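Local coordinates for nicotinate phosphoribosyltransferase (PDB 4HL7), which probably catalyses the ATP-assisted synthesis of nicotinate mononucleotide from nicotinate and phosphoribosyl diphosphate, a step of NAD biosynthesis, at residues A[285-296]-A[314-325]; A[298-306]-A[334-343]. All blocks are in the same frame, centred on the assembly; numbering follows the deposited sequence.

Contact 1: residues A[285-296]-A[314-325]; sequences ANAYDGVRHDSG and IDPTTKLFIFSD
In the beta-alpha-beta unit that runs from strand 290-293 through helix 298-311 to strand 320-323, the two strands lie next to each other in a parallel sheet, and V291 and F321 are paired in register, their side chains on the same face of the sheet. The backbone bonds alternate along the pair: L320 N to D289 O, V291 N to L320 O, I322 N to V291 O, H293 N to I322 O (2.7 Å) and S324 N to H293 O. On the face shared by V291, H293, F321 and F323, V291 CG2 sits 3.6 Å from F321 CD1, the two side chains lying side by side. The H293 and F323 rings meet obliquely, with planes 55° apart, and W301 of the connecting helix packs against both.

At the N-terminal end of the strands K319 does the joining. Its chain bends at chi2 (-62°), which brings NZ to N286 O and Y288 O, each at 3.0 Å, where helix 282-287 ends. The donor stands above the carbonyl plane of N286, and a water links NZ to N286 OD1. I314 CD1 presses on A285 CB at a tight 3.4 Å.

At the other end S324 OG lies 3.0 Å from both H293 O and D294 OD2, while R292 NE reaches it only weakly, at 3.4 Å; the NH2 of R292 is bound by T229. K319 thus gives hydrogen bonds to two carbonyls at the C-terminal end of helix 282-287, and its positive charge would probably be favoured by the carbonyl dipoles there.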
loop_
_atom_site.group_PDB
_atom_site.type_symbol
_atom_site.label_atom_id
_atom_site.label_comp_id
_atom_site.label_asym_id
_atom_site.label_seq_id
_atom_site.Cartn_x
_atom_site.Cartn_y
_atom_site.Cartn_z
ATOM N N ALA A 285 21.926 1.942 -5.163
ATOM C CA ALA A 285 21.868 0.705 -4.273
ATOM C C ALA A 285 22.518 0.933 -2.917
ATOM O O ALA A 285 22.101 0.326 -1.922
ATOM C CB ALA A 285 22.497 -0.503 -4.973
ATOM N N ASN A 286 23.536 1.792 -2.855
ATOM C CA ASN A 286 24.132 2.155 -1.585
ATOM C C ASN A 286 23.290 3.160 -0.819
ATOM O O ASN A 286 23.123 3.040 0.369
ATOM C CB ASN A 286 25.530 2.720 -1.801
ATOM C CG ASN A 286 26.590 1.600 -1.831
ATOM O OD1 ASN A 286 26.665 0.811 -0.921
ATOM N ND2 ASN A 286 27.386 1.541 -2.894
ATOM N N ALA A 287 22.684 4.088 -1.527
ATOM C CA ALA A 287 21.900 5.085 -0.813
ATOM C C ALA A 287 20.577 4.498 -0.278
ATOM O O ALA A 287 20.145 4.850 0.811
ATOM C CB ALA A 287 21.592 6.255 -1.751
ATOM N N TYR A 288 19.938 3.617 -1.049
ATOM C CA TYR A 288 18.674 3.026 -0.597
ATOM C C TYR A 288 18.881 2.035 0.567
ATOM O O TYR A 288 19.854 1.314 0.605
ATOM C CB TYR A 288 17.968 2.339 -1.783
ATOM C CG TYR A 288 17.065 3.301 -2.492
ATOM C CD1 TYR A 288 15.691 3.248 -2.295
ATOM C CD2 TYR A 288 17.602 4.260 -3.366
ATOM C CE1 TYR A 288 14.842 4.148 -2.932
ATOM C CE2 TYR A 288 16.759 5.200 -3.992
ATOM C CZ TYR A 288 15.393 5.142 -3.726
ATOM O OH TYR A 288 14.540 6.050 -4.317
ATOM N N ASP A 289 17.943 2.017 1.509
ATOM C CA ASP A 289 18.003 1.152 2.641
ATOM C C ASP A 289 17.621 -0.260 2.260
ATOM O O ASP A 289 17.928 -1.218 2.993
ATOM C CB ASP A 289 17.069 1.689 3.721
ATOM C CG ASP A 289 17.474 3.110 4.157
ATOM O OD1 ASP A 289 18.619 3.261 4.610
ATOM O OD2 ASP A 289 16.717 4.083 3.869
ATOM N N GLY A 290 16.951 -0.408 1.125
ATOM C CA GLY A 290 16.554 -1.747 0.722
ATOM C C GLY A 290 15.441 -1.699 -0.312
ATOM O O GLY A 290 15.146 -0.618 -0.925
ATOM N N VAL A 291 14.793 -2.838 -0.491
ATOM C CA VAL A 291 13.807 -2.993 -1.560
ATOM C C VAL A 291 12.603 -3.799 -1.032
ATOM O O VAL A 291 12.725 -4.563 -0.041
ATOM C CB VAL A 291 14.403 -3.728 -2.797
ATOM C CG1 VAL A 291 15.345 -2.789 -3.552
ATOM C CG2 VAL A 291 15.163 -5.038 -2.380
ATOM N N ARG A 292 11.493 -3.709 -1.753
ATOM C CA ARG A 292 10.249 -4.390 -1.336
ATOM C C ARG A 292 9.842 -5.397 -2.403
ATOM O O ARG A 292 9.846 -5.072 -3.605
ATOM C CB ARG A 292 9.126 -3.348 -1.129
ATOM C CG ARG A 292 7.785 -3.973 -0.666
ATOM C CD ARG A 292 6.721 -2.878 -0.381
ATOM N NE ARG A 292 5.811 -2.896 -1.516
ATOM C CZ ARG A 292 5.442 -1.856 -2.266
ATOM N NH1 ARG A 292 4.680 -2.080 -3.339
ATOM N NH2 ARG A 292 5.753 -0.603 -1.937
ATOM N N HIS A 293 9.422 -6.581 -1.957
ATOM C CA HIS A 293 8.924 -7.618 -2.873
ATOM C C HIS A 293 7.424 -7.589 -2.885
ATOM O O HIS A 293 6.804 -7.657 -1.822
ATOM C CB HIS A 293 9.349 -8.991 -2.366
ATOM C CG HIS A 293 8.765 -10.116 -3.151
ATOM N ND1 HIS A 293 7.718 -10.830 -2.703
ATOM C CD2 HIS A 293 9.013 -10.547 -4.444
ATOM C CE1 HIS A 293 7.341 -11.705 -3.630
ATOM N NE2 HIS A 293 8.123 -11.529 -4.708
ATOM N N ASP A 294 6.819 -7.532 -4.075
ATOM C CA ASP A 294 5.345 -7.490 -4.144
ATOM C C ASP A 294 4.706 -8.376 -5.210
ATOM O O ASP A 294 3.502 -8.390 -5.331
ATOM C CB ASP A 294 4.883 -6.055 -4.388
ATOM C CG ASP A 294 3.392 -5.815 -3.952
ATOM O OD1 ASP A 294 2.624 -5.198 -4.754
ATOM O OD2 ASP A 294 2.974 -6.252 -2.836
ATOM N N SER A 295 5.485 -9.075 -6.025
ATOM C CA SER A 295 4.869 -9.988 -7.006
ATOM C C SER A 295 5.867 -11.056 -7.411
ATOM O O SER A 295 7.090 -10.840 -7.329
ATOM C CB SER A 295 4.420 -9.229 -8.250
ATOM O OG SER A 295 5.524 -8.638 -8.875
ATOM N N GLY A 296 5.370 -12.200 -7.843
ATOM C CA GLY A 296 6.288 -13.261 -8.339
ATOM C C GLY A 296 6.954 -13.947 -7.165
ATOM O O GLY A 296 6.545 -13.766 -5.998
ATOM N N ILE A 314 28.280 -4.457 -2.489
ATOM C CA ILE A 314 27.470 -4.058 -1.314
ATOM C C ILE A 314 27.166 -5.288 -0.475
ATOM O O ILE A 314 26.898 -6.347 -0.988
ATOM C CB ILE A 314 26.152 -3.392 -1.815
ATOM C CG1 ILE A 314 26.501 -2.154 -2.655
ATOM C CG2 ILE A 314 25.186 -3.084 -0.662
ATOM C CD1 ILE A 314 25.313 -1.513 -3.333
ATOM N N ASP A 315 27.344 -5.173 0.832
ATOM C CA ASP A 315 27.057 -6.253 1.767
ATOM C C ASP A 315 25.521 -6.330 2.021
ATOM O O ASP A 315 24.906 -5.402 2.617
ATOM C CB ASP A 315 27.791 -5.986 3.069
ATOM C CG ASP A 315 27.606 -7.081 4.091
ATOM O OD1 ASP A 315 26.803 -8.030 3.911
ATOM O OD2 ASP A 315 28.277 -7.004 5.128
ATOM N N PRO A 316 24.896 -7.397 1.562
ATOM C CA PRO A 316 23.396 -7.460 1.669
ATOM C C PRO A 316 22.904 -7.559 3.062
ATOM O O PRO A 316 21.751 -7.213 3.345
ATOM C CB PRO A 316 23.028 -8.728 0.874
ATOM C CG PRO A 316 24.263 -9.162 0.178
ATOM C CD PRO A 316 25.476 -8.533 0.830
ATOM N N THR A 317 23.786 -7.979 4.000
ATOM C CA THR A 317 23.372 -8.020 5.382
ATOM C C THR A 317 23.146 -6.625 5.977
ATOM O O THR A 317 22.640 -6.499 7.099
ATOM C CB THR A 317 24.367 -8.811 6.289
ATOM O OG1 THR A 317 25.610 -8.130 6.348
ATOM C CG2 THR A 317 24.567 -10.288 5.763
ATOM N N THR A 318 23.554 -5.587 5.251
ATOM C CA THR A 318 23.298 -4.193 5.662
ATOM C C THR A 318 22.006 -3.628 5.016
ATOM O O THR A 318 21.682 -2.495 5.267
ATOM C CB THR A 318 24.477 -3.236 5.334
ATOM O OG1 THR A 318 24.608 -3.074 3.906
ATOM C CG2 THR A 318 25.761 -3.820 5.871
ATOM N N LYS A 319 21.348 -4.403 4.159
ATOM C CA LYS A 319 20.148 -3.902 3.464
ATOM C C LYS A 319 18.917 -4.652 3.931
ATOM O O LYS A 319 19.011 -5.740 4.481
ATOM C CB LYS A 319 20.308 -4.038 1.958
ATOM C CG LYS A 319 21.547 -3.275 1.453
ATOM C CD LYS A 319 21.384 -1.763 1.737
ATOM C CE LYS A 319 22.583 -0.955 1.195
ATOM N NZ LYS A 319 22.501 0.469 1.697
ATOM N N LEU A 320 17.746 -4.092 3.637
ATOM C CA LEU A 320 16.516 -4.637 4.180
ATOM C C LEU A 320 15.594 -5.072 3.032
ATOM O O LEU A 320 15.360 -4.306 2.104
ATOM C CB LEU A 320 15.771 -3.566 5.007
ATOM C CG LEU A 320 14.355 -3.934 5.528
ATOM C CD1 LEU A 320 14.470 -5.109 6.514
ATOM C CD2 LEU A 320 13.754 -2.723 6.266
ATOM N N PHE A 321 15.060 -6.284 3.104
ATOM C CA PHE A 321 13.997 -6.715 2.168
ATOM C C PHE A 321 12.682 -6.675 2.913
ATOM O O PHE A 321 12.584 -7.270 3.968
ATOM C CB PHE A 321 14.171 -8.191 1.825
ATOM C CG PHE A 321 15.300 -8.476 0.869
ATOM C CD1 PHE A 321 15.926 -7.431 0.161
ATOM C CD2 PHE A 321 15.689 -9.824 0.622
ATOM C CE1 PHE A 321 16.929 -7.707 -0.763
ATOM C CE2 PHE A 321 16.734 -10.073 -0.310
ATOM C CZ PHE A 321 17.324 -9.030 -0.965
ATOM N N ILE A 322 11.694 -5.957 2.391
ATOM C CA ILE A 322 10.314 -6.039 2.949
ATOM C C ILE A 322 9.540 -6.913 1.971
ATOM O O ILE A 322 9.434 -6.572 0.776
ATOM C CB ILE A 322 9.622 -4.652 3.015
ATOM C CG1 ILE A 322 10.491 -3.710 3.863
ATOM C CG2 ILE A 322 8.190 -4.811 3.581
ATOM C CD1 ILE A 322 9.740 -2.641 4.646
ATOM N N PHE A 323 9.046 -8.046 2.457
ATOM C CA PHE A 323 8.166 -8.934 1.671
ATOM C C PHE A 323 6.712 -8.524 1.977
ATOM O O PHE A 323 6.365 -8.376 3.134
ATOM C CB PHE A 323 8.406 -10.381 2.121
ATOM C CG PHE A 323 9.748 -10.877 1.765
ATOM C CD1 PHE A 323 10.005 -11.333 0.477
ATOM C CD2 PHE A 323 10.780 -10.851 2.710
ATOM C CE1 PHE A 323 11.292 -11.801 0.127
ATOM C CE2 PHE A 323 12.077 -11.327 2.354
ATOM C CZ PHE A 323 12.304 -11.772 1.060
ATOM N N SER A 324 5.906 -8.299 0.953
ATOM C CA SER A 324 4.534 -7.781 1.155
ATOM C C SER A 324 3.466 -8.437 0.266
ATOM O O SER A 324 2.334 -7.921 0.203
ATOM C CB SER A 324 4.510 -6.263 0.920
ATOM O OG SER A 324 4.763 -5.941 -0.470
ATOM N N ASP A 325 3.789 -9.569 -0.360
ATOM C CA ASP A 325 2.863 -10.170 -1.340
ATOM C C ASP A 325 1.887 -11.165 -0.730
ATOM O O ASP A 325 2.061 -12.387 -0.850
ATOM C CB ASP A 325 3.606 -10.842 -2.515
ATOM C CG ASP A 325 2.662 -11.231 -3.653
ATOM O OD1 ASP A 325 1.523 -10.741 -3.696
ATOM O OD2 ASP A 325 3.050 -12.056 -4.478
HETATM O O HOH W 1 25.346 0.838 1.465
HETATM O O HOH W 2 18.648 -1.051 5.729
HETATM O O HOH W 3 6.240 -11.216 -0.286
HETATM O O HOH W 4 0.926 -8.200 -3.771
HETATM O O HOH W 5 4.764 -14.054 -3.808
#

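Contact 2: residues A[298-306]-A[334-343]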
loop_
_atom_site.group_PDB
_atom_site.type_symbol
_atom_site.label_atom_id
_atom_site.label_comp_id
_atom_site.label_asym_id
_atom_site.label_seq_id
_atom_site.Cartn_x
_atom_site.Cartn_y
_atom_site.Cartn_z
ATOM N N PRO A 298 9.082 -14.988 -4.209
ATOM C CA PRO A 298 9.960 -14.199 -3.316
ATOM C C PRO A 298 11.369 -14.788 -3.179
ATOM O O PRO A 298 12.320 -14.073 -2.853
ATOM C CB PRO A 298 9.218 -14.277 -1.964
ATOM C CG PRO A 298 8.484 -15.587 -2.022
ATOM C CD PRO A 298 8.025 -15.690 -3.460
ATOM N N PHE A 299 11.478 -16.100 -3.317
ATOM C CA PHE A 299 12.803 -16.754 -3.209
ATOM C C PHE A 299 13.758 -16.343 -4.348
ATOM O O PHE A 299 14.895 -15.903 -4.108
ATOM C CB PHE A 299 12.609 -18.293 -3.116
ATOM C CG PHE A 299 11.677 -18.689 -1.994
ATOM C CD1 PHE A 299 10.305 -18.885 -2.247
ATOM C CD2 PHE A 299 12.147 -18.802 -0.681
ATOM C CE1 PHE A 299 9.423 -19.117 -1.161
ATOM C CE2 PHE A 299 11.266 -19.093 0.385
ATOM C CZ PHE A 299 9.904 -19.250 0.111
ATOM N N ARG A 300 13.288 -16.509 -5.574
ATOM C CA ARG A 300 14.009 -16.063 -6.773
ATOM C C ARG A 300 14.316 -14.549 -6.728
ATOM O O ARG A 300 15.376 -14.116 -7.140
ATOM C CB ARG A 300 13.181 -16.337 -8.010
ATOM C CG ARG A 300 13.995 -16.113 -9.308
ATOM N N TRP A 301 13.336 -13.764 -6.302
ATOM C CA TRP A 301 13.495 -12.294 -6.180
ATOM C C TRP A 301 14.621 -11.967 -5.222
ATOM O O TRP A 301 15.534 -11.166 -5.539
ATOM C CB TRP A 301 12.192 -11.685 -5.655
ATOM C CG TRP A 301 12.271 -10.181 -5.380
ATOM C CD1 TRP A 301 12.074 -9.095 -6.292
ATOM C CD2 TRP A 301 12.539 -9.598 -4.119
ATOM N NE1 TRP A 301 12.254 -7.889 -5.615
ATOM C CE2 TRP A 301 12.493 -8.141 -4.292
ATOM C CE3 TRP A 301 12.770 -10.123 -2.838
ATOM C CZ2 TRP A 301 12.723 -7.284 -3.248
ATOM C CZ3 TRP A 301 12.998 -9.248 -1.786
ATOM C CH2 TRP A 301 12.997 -7.845 -1.995
ATOM N N GLY A 302 14.551 -12.542 -4.029
ATOM C CA GLY A 302 15.509 -12.155 -2.977
ATOM C C GLY A 302 16.887 -12.631 -3.413
ATOM O O GLY A 302 17.895 -11.934 -3.189
ATOM N N ASP A 303 16.954 -13.826 -4.048
ATOM C CA ASP A 303 18.286 -14.348 -4.467
ATOM C C ASP A 303 18.871 -13.405 -5.511
ATOM O O ASP A 303 20.087 -13.123 -5.518
ATOM C CB ASP A 303 18.188 -15.781 -5.043
ATOM C CG ASP A 303 18.069 -16.824 -3.973
ATOM O OD1 ASP A 303 18.425 -16.555 -2.814
ATOM O OD2 ASP A 303 17.598 -17.940 -4.298
ATOM N N LYS A 304 18.017 -12.930 -6.429
ATOM C CA LYS A 304 18.478 -12.016 -7.486
ATOM C C LYS A 304 18.973 -10.682 -6.905
ATOM O O LYS A 304 19.959 -10.126 -7.353
ATOM C CB LYS A 304 17.353 -11.722 -8.499
ATOM C CG LYS A 304 17.179 -12.819 -9.521
ATOM C CD LYS A 304 16.147 -12.418 -10.562
ATOM C CE LYS A 304 15.873 -13.624 -11.439
ATOM N NZ LYS A 304 15.139 -13.236 -12.657
HETATM N N MSE A 305 18.243 -10.167 -5.932
HETATM C CA MSE A 305 18.619 -8.888 -5.277
HETATM C C MSE A 305 19.932 -9.051 -4.535
HETATM O O MSE A 305 20.774 -8.198 -4.593
HETATM C CB MSE A 305 17.540 -8.459 -4.290
HETATM C CG MSE A 305 16.268 -7.991 -4.998
HETATM SE SE MSE A 305 16.579 -6.358 -6.096
HETATM C CE MSE A 305 17.987 -5.452 -5.033
ATOM N N ILE A 306 20.067 -10.138 -3.785
ATOM C CA ILE A 306 21.343 -10.443 -3.100
ATOM C C ILE A 306 22.485 -10.489 -4.110
ATOM O O ILE A 306 23.522 -9.853 -3.873
ATOM C CB ILE A 306 21.259 -11.727 -2.259
ATOM C CG1 ILE A 306 20.429 -11.442 -0.982
ATOM C CG2 ILE A 306 22.655 -12.242 -1.868
ATOM C CD1 ILE A 306 20.004 -12.687 -0.234
ATOM N N GLU A 334 8.906 -19.498 6.494
ATOM C CA GLU A 334 9.667 -20.113 5.397
ATOM C C GLU A 334 10.706 -19.144 4.822
ATOM O O GLU A 334 11.862 -19.545 4.477
ATOM C CB GLU A 334 8.709 -20.556 4.277
ATOM C CG GLU A 334 9.373 -21.340 3.174
ATOM C CD GLU A 334 8.427 -21.665 2.018
ATOM O OE1 GLU A 334 8.784 -22.601 1.277
ATOM O OE2 GLU A 334 7.366 -20.985 1.842
ATOM N N LEU A 335 10.291 -17.896 4.644
ATOM C CA LEU A 335 11.198 -16.856 4.119
ATOM C C LEU A 335 12.283 -16.566 5.147
ATOM O O LEU A 335 13.445 -16.348 4.749
ATOM C CB LEU A 335 10.405 -15.592 3.731
ATOM C CG LEU A 335 9.737 -15.838 2.363
ATOM C CD1 LEU A 335 8.633 -14.789 2.145
ATOM C CD2 LEU A 335 10.707 -15.799 1.196
ATOM N N CYS A 336 11.914 -16.588 6.451
ATOM C CA CYS A 336 12.928 -16.398 7.532
ATOM C C CYS A 336 14.074 -17.405 7.403
ATOM O O CYS A 336 15.238 -17.032 7.479
ATOM C CB CYS A 336 12.318 -16.576 8.903
ATOM S SG CYS A 336 11.238 -15.222 9.434
ATOM N N GLU A 337 13.716 -18.686 7.216
ATOM C CA GLU A 337 14.737 -19.741 7.130
ATOM C C GLU A 337 15.598 -19.578 5.886
ATOM O O GLU A 337 16.821 -19.850 5.917
ATOM C CB GLU A 337 14.059 -21.109 7.169
ATOM C CG GLU A 337 13.540 -21.361 8.589
ATOM C CD GLU A 337 12.673 -22.593 8.760
ATOM O OE1 GLU A 337 12.785 -23.191 9.838
ATOM O OE2 GLU A 337 11.871 -22.964 7.842
ATOM N N TYR A 338 14.969 -19.229 4.772
ATOM C CA TYR A 338 15.659 -19.169 3.512
ATOM C C TYR A 338 16.666 -18.001 3.492
ATOM O O TYR A 338 17.686 -18.091 2.828
ATOM C CB TYR A 338 14.686 -18.955 2.362
ATOM C CG TYR A 338 15.267 -19.186 0.974
ATOM C CD1 TYR A 338 15.369 -20.486 0.445
ATOM C CD2 TYR A 338 15.678 -18.119 0.170
ATOM C CE1 TYR A 338 15.891 -20.705 -0.841
ATOM C CE2 TYR A 338 16.202 -18.316 -1.093
ATOM C CZ TYR A 338 16.294 -19.602 -1.617
ATOM O OH TYR A 338 16.779 -19.751 -2.895
ATOM N N PHE A 339 16.321 -16.902 4.166
ATOM C CA PHE A 339 17.157 -15.661 4.097
ATOM C C PHE A 339 18.006 -15.396 5.346
ATOM O O PHE A 339 18.768 -14.430 5.386
ATOM C CB PHE A 339 16.315 -14.430 3.638
ATOM C CG PHE A 339 15.924 -14.501 2.203
ATOM C CD1 PHE A 339 14.584 -14.717 1.829
ATOM C CD2 PHE A 339 16.875 -14.392 1.215
ATOM C CE1 PHE A 339 14.217 -14.831 0.489
ATOM C CE2 PHE A 339 16.541 -14.463 -0.153
ATOM C CZ PHE A 339 15.195 -14.682 -0.536
ATOM N N ALA A 340 17.922 -16.306 6.321
ATOM C CA ALA A 340 18.661 -16.169 7.583
ATOM C C ALA A 340 20.149 -16.015 7.283
ATOM O O ALA A 340 20.705 -16.740 6.443
ATOM C CB ALA A 340 18.403 -17.381 8.506
ATOM N N GLY A 341 20.756 -15.002 7.891
ATOM C CA GLY A 341 22.195 -14.737 7.729
ATOM C C GLY A 341 22.609 -14.037 6.442
ATOM O O GLY A 341 23.763 -13.685 6.282
ATOM N N ARG A 342 21.671 -13.802 5.516
ATOM C CA ARG A 342 22.039 -13.335 4.220
ATOM C C ARG A 342 21.611 -11.864 3.961
ATOM O O ARG A 342 22.167 -11.231 3.087
ATOM C CB ARG A 342 21.430 -14.224 3.112
ATOM C CG ARG A 342 21.790 -15.728 3.253
ATOM C CD ARG A 342 20.865 -16.498 2.313
ATOM N NE ARG A 342 21.241 -16.214 0.948
ATOM C CZ ARG A 342 20.453 -16.449 -0.116
ATOM N NH1 ARG A 342 19.288 -17.014 0.030
ATOM N NH2 ARG A 342 20.871 -16.154 -1.339
ATOM N N VAL A 343 20.617 -11.370 4.689
ATOM C CA VAL A 343 20.028 -10.063 4.365
ATOM C C VAL A 343 19.095 -9.748 5.498
ATOM O O VAL A 343 18.681 -10.667 6.205
ATOM C CB VAL A 343 19.273 -10.100 2.999
ATOM C CG1 VAL A 343 18.076 -11.111 3.005
ATOM C CG2 VAL A 343 18.831 -8.682 2.586
#
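D303 OD1 is gripped by both terminal nitrogens of R342, NH2 at 2.9 Å and NH1 at 3.0 Å, in an end-on salt bridge that converges on one oxygen. The bridge ties helix 298-311 to the turn after helix 329-339, two neighbouring helices on the outside of the parallel strands in the alpha/beta-barrel-like domain of the NAPRTase family, whose short segments run in roughly the same direction, 30° apart. NH1 meets OD1 nearly along its C-O axis, whereas NH2 comes from above the carboxylate plane; the oxygen itself stays close to the guanidinium plane. The other oxygen, D303 OD2, accepts from Y338 OH at a modelled 2.4 Å, so short that the exact length is doubtful, and the two carboxylate oxygens thus have separate partners. I306 CD1 lies over one face of the guanidinium, with NH2 3.7 Å away, adding an apolar contact beside the charged one.

Between the helices F339 is a knob in the hole formed by F299, G302, D303 and I306. Its CZ comes to 3.5 Å from G302 CA, an approach that a residue without a side chain permits. With CG anti to the carbonyl carbon (chi1 -71°), the ring is aimed into this hole, and its edge meets the carbonyl oxygens of P298 and F299.

Further toward the N-terminal ends of these segments, F299 turns an edge to the face of Y338 in a T-shaped pair with planes 81° apart. One face of F299 receives L335 CD2 in a CH-pi contact, 3.8 Å from the ring centroid, and that same methyl lies 3.8 Å from P298 CB.

In the fold
Contacts 1 and 2 are successive layers of one alpha/beta framework, their centres about 10 Å apart. Helix 298-311 links the two strands of contact 1 along the chain and also supplies one side of contact 2, so its inner face meets the sheet while another meets helix 329-339. W301 joins the layers: its CG lies 3.4 Å from H293 CD2, and its CZ2 lies 3.4 Å from V291 CG2. F321 CZ reaches M305 CB at the same distance, and P316 O approaches V343 CG2. A bound sulfate, probably from the crystallisation liquor, lies about 5 Å from the S324 side chain of contact 1.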